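PDB 6ULY: amino acid adenylation domain-containing protein from Bacillus stratosphericus LAMA 585, which probably selects and activates an alpha-keto acid as its acyl adenylate for nonribosomal depsipeptide synthesis, acting as the adenylation domain of a synthetase module. Local coordinates for residues S76-M81 and M219-I224; S173-L178 and G225-F230. All blocks are in the same frame, centred on the assembly; numbering follows the deposited sequence.

Contact 1: residues S76-M81 and M219-I224; sequences SSNHAM and MPLDHI. With QA7 (5'-O-{(S)-hydroxy[(4-methyl-2-oxopentanoyl)oxy]phosphoryl}adenosine), chain C; SO4 (sulfate ion), chain D.
Met81, in the first turn of helix 78-91, reaches across to Leu221, which sits in the type I turn Pro220-His223. Its first bond sets CB toward the 219-224 segment. With CG anti to the backbone N (chi1 173°), Met81 CG comes up to Leu221 CD1. Next along, Met81 SD lies 4.0 Å from Leu221 CB. The bend at chi3 (50°) then lays Met81 CE beside the leucine, 3.5 Å from Leu221 CB and 3.8 Å from Leu221 CD1. The two side chains thus run past one another in opposite directions, an overlap that a long, unbranched, flexible thioether fits well. Leu221 CD1 also lies against Asn78, whose OD1 is 3.8 Å from it; this is a van der Waals neighbour, and the amide has weak hydrogen bonds to Arg243 and the backbone of Ala244.

The start of the helix is polar. Ser77 is the N-cap, its short hydroxyl suited to a first-turn N-H that lacks a helical carbonyl partner: Ser77 OG accepts from Ala80 N at 3.0 Å, nearly straight (176°). A sulfate ion, probably from the crystallisation liquor, accepts hydrogen bonds from Asn78 N and His79 N, with Arg245 NE as a further partner. The chemistry therefore divides: the segments meet through apolar packing without a hydrogen bond, while the helix N-terminus offers N-H groups to an anion, whose charge the helix dipole would probably help to stabilise.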
loop_
_atom_site.group_PDB
_atom_site.type_symbol
_atom_site.label_atom_id
_atom_site.label_comp_id
_atom_site.label_asym_id
_atom_site.label_seq_id
_atom_site.Cartn_x
_atom_site.Cartn_y
_atom_site.Cartn_z
ATOM N N SER A 76 10.055 22.846 13.830
ATOM C CA SER A 76 8.891 23.709 13.930
ATOM C C SER A 76 9.185 25.137 13.496
ATOM O O SER A 76 8.248 25.875 13.177
ATOM C CB SER A 76 8.362 23.728 15.371
ATOM O OG SER A 76 9.349 24.211 16.268
ATOM N N SER A 77 10.454 25.534 13.461
ATOM C CA SER A 77 10.847 26.893 13.114
ATOM C C SER A 77 11.292 26.947 11.658
ATOM O O SER A 77 12.204 26.216 11.257
ATOM C CB SER A 77 11.974 27.380 14.024
ATOM O OG SER A 77 12.671 28.451 13.410
ATOM N N ASN A 78 10.660 27.830 10.881
ATOM C CA ASN A 78 11.109 28.071 9.513
ATOM C C ASN A 78 12.544 28.580 9.486
ATOM O O ASN A 78 13.348 28.146 8.654
ATOM C CB ASN A 78 10.180 29.071 8.825
ATOM C CG ASN A 78 8.824 28.481 8.507
ATOM O OD1 ASN A 78 8.711 27.301 8.164
ATOM N ND2 ASN A 78 7.782 29.297 8.617
ATOM N N HIS A 79 12.881 29.506 10.389
ATOM C CA HIS A 79 14.228 30.065 10.416
ATOM C C HIS A 79 15.273 28.969 10.589
ATOM O O HIS A 79 16.256 28.902 9.839
ATOM C CB HIS A 79 14.339 31.097 11.540
ATOM C CG HIS A 79 15.725 31.618 11.749
ATOM N ND1 HIS A 79 16.213 32.724 11.085
ATOM C CD2 HIS A 79 16.731 31.186 12.548
ATOM C CE1 HIS A 79 17.457 32.953 11.469
ATOM N NE2 HIS A 79 17.795 32.033 12.354
ATOM N N ALA A 80 15.079 28.100 11.582
ATOM C CA ALA A 80 16.051 27.041 11.820
ATOM C C ALA A 80 16.093 26.046 10.662
ATOM O O ALA A 80 17.165 25.534 10.320
ATOM C CB ALA A 80 15.729 26.327 13.132
ATOM N N MET A 81 14.941 25.758 10.044
ATOM C CA MET A 81 14.903 24.745 8.990
ATOM C C MET A 81 15.551 25.254 7.709
ATOM O O MET A 81 16.359 24.552 7.089
ATOM C CB MET A 81 13.463 24.314 8.719
ATOM C CG MET A 81 13.318 23.384 7.512
ATOM S SD MET A 81 11.846 22.343 7.597
ATOM C CE MET A 81 10.578 23.548 7.971
ATOM N N MET A 219 2.787 27.442 3.765
ATOM C CA MET A 219 2.748 25.998 3.633
ATOM C C MET A 219 4.053 25.385 4.145
ATOM O O MET A 219 5.109 26.021 4.097
ATOM C CB MET A 219 2.514 25.608 2.178
ATOM C CG MET A 219 1.059 25.708 1.753
ATOM S SD MET A 219 0.036 24.451 2.546
ATOM C CE MET A 219 0.622 22.963 1.726
ATOM N N PRO A 220 4.005 24.147 4.641
ATOM C CA PRO A 220 5.215 23.529 5.200
ATOM C C PRO A 220 6.348 23.445 4.187
ATOM O O PRO A 220 6.145 23.101 3.020
ATOM C CB PRO A 220 4.742 22.126 5.609
ATOM C CG PRO A 220 3.265 22.223 5.714
ATOM C CD PRO A 220 2.845 23.242 4.704
ATOM N N LEU A 221 7.561 23.735 4.661
ATOM C CA LEU A 221 8.760 23.553 3.852
ATOM C C LEU A 221 9.066 22.087 3.582
ATOM O O LEU A 221 9.926 21.796 2.745
ATOM C CB LEU A 221 9.962 24.203 4.537
ATOM C CG LEU A 221 10.010 25.731 4.528
ATOM C CD1 LEU A 221 11.161 26.218 5.399
ATOM C CD2 LEU A 221 10.141 26.258 3.102
ATOM N N ASP A 222 8.403 21.163 4.281
ATOM C CA ASP A 222 8.517 19.743 3.983
ATOM C C ASP A 222 7.595 19.311 2.851
ATOM O O ASP A 222 7.683 18.161 2.409
ATOM C CB ASP A 222 8.219 18.918 5.237
ATOM C CG ASP A 222 6.840 19.195 5.805
ATOM O OD1 ASP A 222 5.864 18.554 5.352
ATOM O OD2 ASP A 222 6.733 20.059 6.702
ATOM N N HIS A 223 6.709 20.192 2.394
ATOM C CA HIS A 223 5.934 19.975 1.182
ATOM C C HIS A 223 6.755 20.442 -0.013
ATOM O O HIS A 223 7.414 21.487 0.040
ATOM C CB HIS A 223 4.603 20.732 1.249
ATOM C CG HIS A 223 3.615 20.333 0.193
ATOM N ND1 HIS A 223 3.918 20.329 -1.152
ATOM C CD2 HIS A 223 2.319 19.949 0.288
ATOM C CE1 HIS A 223 2.857 19.946 -1.840
ATOM N NE2 HIS A 223 1.873 19.710 -0.989
ATOM N N ILE A 224 6.718 19.658 -1.093
ATOM C CA ILE A 224 7.588 19.922 -2.236
ATOM C C ILE A 224 7.323 21.308 -2.808
ATOM O O ILE A 224 8.249 21.993 -3.258
ATOM C CB ILE A 224 7.419 18.817 -3.302
ATOM C CG1 ILE A 224 8.564 18.873 -4.318
ATOM C CG2 ILE A 224 6.069 18.926 -4.007
ATOM C CD1 ILE A 224 9.854 18.268 -3.807
HETATM C C01 QA7 C . 1.602 22.236 -7.357
HETATM C C02 QA7 C . 2.168 21.626 -6.130
HETATM C C03 QA7 C . 3.631 21.955 -6.014
HETATM C C04 QA7 C . 1.774 20.186 -6.192
HETATM C C05 QA7 C . 2.775 19.164 -5.757
HETATM C C06 QA7 C . 2.375 18.131 -4.755
HETATM C C10 QA7 C . 1.225 14.925 -5.425
HETATM C C11 QA7 C . -0.055 14.492 -5.682
HETATM C C12 QA7 C . -0.245 14.298 -7.245
HETATM C C13 QA7 C . -1.440 14.487 -7.426
HETATM C C14 QA7 C . -1.956 15.516 -6.248
HETATM C C16 QA7 C . -1.291 17.712 -6.886
HETATM C C18 QA7 C . -3.047 18.447 -7.846
HETATM C C19 QA7 C . -4.060 19.141 -8.501
HETATM C C21 QA7 C . -5.406 17.370 -8.314
HETATM C C23 QA7 C . -3.299 17.204 -7.447
HETATM N N15 QA7 C . -2.187 16.773 -6.838
HETATM N N17 QA7 C . -1.796 18.742 -7.498
HETATM N N20 QA7 C . -5.196 18.572 -8.714
HETATM N N22 QA7 C . -4.511 16.686 -7.699
HETATM N N24 QA7 C . -3.819 20.447 -8.940
HETATM O O07 QA7 C . 3.184 17.107 -4.410
HETATM O O09 QA7 C . 1.466 15.076 -4.077
HETATM O O25 QA7 C . -1.053 15.564 -5.378
HETATM O O26 QA7 C . -2.293 13.340 -7.243
HETATM O O27 QA7 C . 0.238 12.998 -7.828
HETATM O O28 QA7 C . 2.888 16.093 -2.260
HETATM O O29 QA7 C . 3.827 14.851 -3.861
HETATM O O30 QA7 C . 1.358 18.223 -4.278
HETATM O O31 QA7 C . 3.810 19.157 -6.222
HETATM P P08 QA7 C . 2.802 15.776 -3.636
HETATM S S SO4 D . 10.258 30.932 12.735
HETATM O O1 SO4 D . 10.929 30.206 13.785
HETATM O O2 SO4 D . 9.198 30.143 12.163
HETATM O O3 SO4 D . 11.208 31.254 11.709
HETATM O O4 SO4 D . 9.703 32.144 13.241
#

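Contact 2: residues S173-L178 and G225-F230; sequences SVFFIL and GGIVMF. With QA7 (5'-O-{(S)-hydroxy[(4-methyl-2-oxopentanoyl)oxy]phosphoryl}adenosine), chain C.
Phe175, Ile227 and Val228 form the heart of the meeting between strand 173-178 and helix 224-237. The first bond of Phe175 points toward the helix, its chi1 of 65° sets CG between the backbone N and the carbonyl carbon, and CZ is the ring atom that touches. Val228 CG2 approaches the edge of this ring, close to its plane, at 4.0 Å from Phe175 CZ. Ile227 CG2 lies 4.4 Å from Phe175 CZ, in an oblique position. One aromatic carbon therefore serves two consecutive helix residues, and a flat, rigid ring is well suited to spanning the distance, since the axes of the two short segments stay 11.4 Å apart.

Ile227 has a second neighbour on the strand: Ile227 CG2 lies 4.4 Å from Ile177 CD1. Ile177 is two residues on from Phe175 and its first bond also points toward the helix, as is usual for residues two apart in a strand. Beta-branched valine and isoleucine present compact methyl groups here, and the contact is wholly apolar and buried. Leu97 of the neighbouring strand also packs on Ile227, and Val196 of helix 193-207 on Phe175.

Elsewhere on the helix, Gly225 CA is 3.7 Å from C03 of the acyl adenylate, and Met229 SD 3.8 Å from the same methyl. With no side chain, Gly225 leaves room for the branched acyl group. The segments' N-to-C directions differ by 133°, nearer antiparallel than parallel. The helix touches this mixed sheet and, through Phe230, Trp269 of the other, the layered alpha/beta packing of the ANL N-terminal domain, here beside the acyl pocket.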
loop_
_atom_site.group_PDB
_atom_site.type_symbol
_atom_site.label_atom_id
_atom_site.label_comp_id
_atom_site.label_asym_id
_atom_site.label_seq_id
_atom_site.Cartn_x
_atom_site.Cartn_y
_atom_site.Cartn_z
ATOM N N SER A 173 22.902 13.993 -5.079
ATOM C CA SER A 173 21.635 14.104 -4.369
ATOM C C SER A 173 21.639 15.349 -3.489
ATOM O O SER A 173 22.590 15.589 -2.740
ATOM C CB SER A 173 21.400 12.860 -3.518
ATOM O OG SER A 173 21.250 11.713 -4.333
ATOM N N VAL A 174 20.574 16.140 -3.574
ATOM C CA VAL A 174 20.490 17.398 -2.844
ATOM C C VAL A 174 19.593 17.281 -1.616
ATOM O O VAL A 174 19.873 17.900 -0.589
ATOM C CB VAL A 174 20.018 18.536 -3.779
ATOM C CG1 VAL A 174 18.581 18.309 -4.234
ATOM C CG2 VAL A 174 20.180 19.896 -3.092
ATOM N N PHE A 175 18.515 16.499 -1.693
ATOM C CA PHE A 175 17.732 16.195 -0.500
ATOM C C PHE A 175 16.814 15.010 -0.766
ATOM O O PHE A 175 16.507 14.676 -1.914
ATOM C CB PHE A 175 16.908 17.405 -0.024
ATOM C CG PHE A 175 15.842 17.851 -0.989
ATOM C CD1 PHE A 175 14.615 17.208 -1.043
ATOM C CD2 PHE A 175 16.053 18.937 -1.818
ATOM C CE1 PHE A 175 13.634 17.623 -1.927
ATOM C CE2 PHE A 175 15.078 19.356 -2.703
ATOM C CZ PHE A 175 13.863 18.699 -2.754
ATOM N N PHE A 176 16.396 14.375 0.325
ATOM C CA PHE A 176 15.288 13.437 0.333
ATOM C C PHE A 176 14.006 14.157 0.735
ATOM O O PHE A 176 14.033 15.159 1.450
ATOM C CB PHE A 176 15.542 12.295 1.319
ATOM C CG PHE A 176 16.729 11.445 0.982
ATOM C CD1 PHE A 176 16.666 10.524 -0.049
ATOM C CD2 PHE A 176 17.898 11.547 1.714
ATOM C CE1 PHE A 176 17.754 9.730 -0.354
ATOM C CE2 PHE A 176 18.988 10.759 1.416
ATOM C CZ PHE A 176 18.916 9.844 0.377
ATOM N N ILE A 177 12.874 13.627 0.284
ATOM C CA ILE A 177 11.575 14.125 0.722
ATOM C C ILE A 177 10.605 12.955 0.758
ATOM O O ILE A 177 10.600 12.101 -0.135
ATOM C CB ILE A 177 11.057 15.273 -0.173
ATOM C CG1 ILE A 177 9.708 15.783 0.350
ATOM C CG2 ILE A 177 10.934 14.834 -1.616
ATOM C CD1 ILE A 177 9.354 17.191 -0.121
ATOM N N LEU A 178 9.792 12.916 1.807
ATOM C CA LEU A 178 8.894 11.801 2.049
ATOM C C LEU A 178 7.527 12.070 1.437
ATOM O O LEU A 178 7.038 13.202 1.451
ATOM C CB LEU A 178 8.769 11.546 3.549
ATOM C CG LEU A 178 9.754 10.528 4.133
ATOM C CD1 LEU A 178 11.164 10.683 3.586
ATOM C CD2 LEU A 178 9.771 10.653 5.650
ATOM N N GLY A 225 6.063 21.751 -2.794
ATOM C CA GLY A 225 5.759 23.101 -3.242
ATOM C C GLY A 225 6.307 24.171 -2.319
ATOM O O GLY A 225 6.566 25.300 -2.751
ATOM N N GLY A 226 6.490 23.844 -1.042
ATOM C CA GLY A 226 7.092 24.800 -0.133
ATOM C C GLY A 226 8.589 24.927 -0.341
ATOM O O GLY A 226 9.134 26.035 -0.340
ATOM N N ILE A 227 9.272 23.801 -0.533
ATOM C CA ILE A 227 10.726 23.843 -0.615
ATOM C C ILE A 227 11.178 24.231 -2.017
ATOM O O ILE A 227 12.065 25.076 -2.178
ATOM C CB ILE A 227 11.330 22.498 -0.159
ATOM C CG1 ILE A 227 12.858 22.530 -0.264
ATOM C CG2 ILE A 227 10.760 21.319 -0.962
ATOM C CD1 ILE A 227 13.521 23.625 0.574
ATOM N N VAL A 228 10.561 23.660 -3.053
ATOM C CA VAL A 228 11.014 23.891 -4.420
ATOM C C VAL A 228 10.208 25.007 -5.070
ATOM O O VAL A 228 10.763 26.044 -5.449
ATOM C CB VAL A 228 10.930 22.608 -5.270
ATOM C CG1 VAL A 228 11.424 22.880 -6.693
ATOM C CG2 VAL A 228 11.729 21.487 -4.628
ATOM N N MET A 229 8.896 24.802 -5.213
ATOM C CA MET A 229 8.102 25.725 -6.019
ATOM C C MET A 229 8.212 27.159 -5.515
ATOM O O MET A 229 8.049 28.102 -6.299
ATOM C CB MET A 229 6.637 25.291 -6.040
ATOM C CG MET A 229 5.768 26.147 -6.946
ATOM S SD MET A 229 4.060 25.576 -7.058
ATOM C CE MET A 229 3.497 25.826 -5.375
ATOM N N PHE A 230 8.501 27.351 -4.228
ATOM C CA PHE A 230 8.596 28.695 -3.664
ATOM C C PHE A 230 9.986 28.961 -3.104
ATOM O O PHE A 230 10.714 29.778 -3.673
ATOM C CB PHE A 230 7.499 28.904 -2.620
ATOM C CG PHE A 230 6.277 29.566 -3.185
ATOM C CD1 PHE A 230 5.924 30.844 -2.798
ATOM C CD2 PHE A 230 5.511 28.927 -4.148
ATOM C CE1 PHE A 230 4.817 31.465 -3.336
ATOM C CE2 PHE A 230 4.404 29.544 -4.694
ATOM C CZ PHE A 230 4.055 30.816 -4.286
HETATM C C01 QA7 C . 1.602 22.236 -7.357
HETATM C C02 QA7 C . 2.168 21.626 -6.130
HETATM C C03 QA7 C . 3.631 21.955 -6.014
HETATM C C04 QA7 C . 1.774 20.186 -6.192
HETATM C C05 QA7 C . 2.775 19.164 -5.757
HETATM C C06 QA7 C . 2.375 18.131 -4.755
HETATM C C10 QA7 C . 1.225 14.925 -5.425
HETATM C C11 QA7 C . -0.055 14.492 -5.682
HETATM C C12 QA7 C . -0.245 14.298 -7.245
HETATM C C13 QA7 C . -1.440 14.487 -7.426
HETATM C C14 QA7 C . -1.956 15.516 -6.248
HETATM C C16 QA7 C . -1.291 17.712 -6.886
HETATM C C18 QA7 C . -3.047 18.447 -7.846
HETATM C C19 QA7 C . -4.060 19.141 -8.501
HETATM C C21 QA7 C . -5.406 17.370 -8.314
HETATM C C23 QA7 C . -3.299 17.204 -7.447
HETATM N N15 QA7 C . -2.187 16.773 -6.838
HETATM N N17 QA7 C . -1.796 18.742 -7.498
HETATM N N20 QA7 C . -5.196 18.572 -8.714
HETATM N N22 QA7 C . -4.511 16.686 -7.699
HETATM N N24 QA7 C . -3.819 20.447 -8.940
HETATM O O07 QA7 C . 3.184 17.107 -4.410
HETATM O O09 QA7 C . 1.466 15.076 -4.077
HETATM O O25 QA7 C . -1.053 15.564 -5.378
HETATM O O26 QA7 C . -2.293 13.340 -7.243
HETATM O O27 QA7 C . 0.238 12.998 -7.828
HETATM O O28 QA7 C . 2.888 16.093 -2.260
HETATM O O29 QA7 C . 3.827 14.851 -3.861
HETATM O O30 QA7 C . 1.358 18.223 -4.278
HETATM O O31 QA7 C . 3.810 19.157 -6.222
HETATM P P08 QA7 C . 2.802 15.776 -3.636
#

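In the fold
Contacts 1 and 2 are centred about 10 Å apart and share a continuous run of chain, because the turn 219-224 leads directly into helix segment 225-230. They also touch: Asp222 O is 3.2 Å from Ile177 CD1, and Leu221 O is 3.3 Å from Ile227 CB. The turn and the helix it leads into touch helix 78-91 through contact 1 and strand 173-178 through contact 2. Where they join, both contacts border the acyl adenylate. His223 CE1 lies 3.3 Å from ligand O30 and Ile224 CG2 3.2 Å from ligand O31. His223, the N-cap of helix 224-237, accepts a hydrogen bond from Gly225 N at ND1, linking the two contacts at the pocket wall.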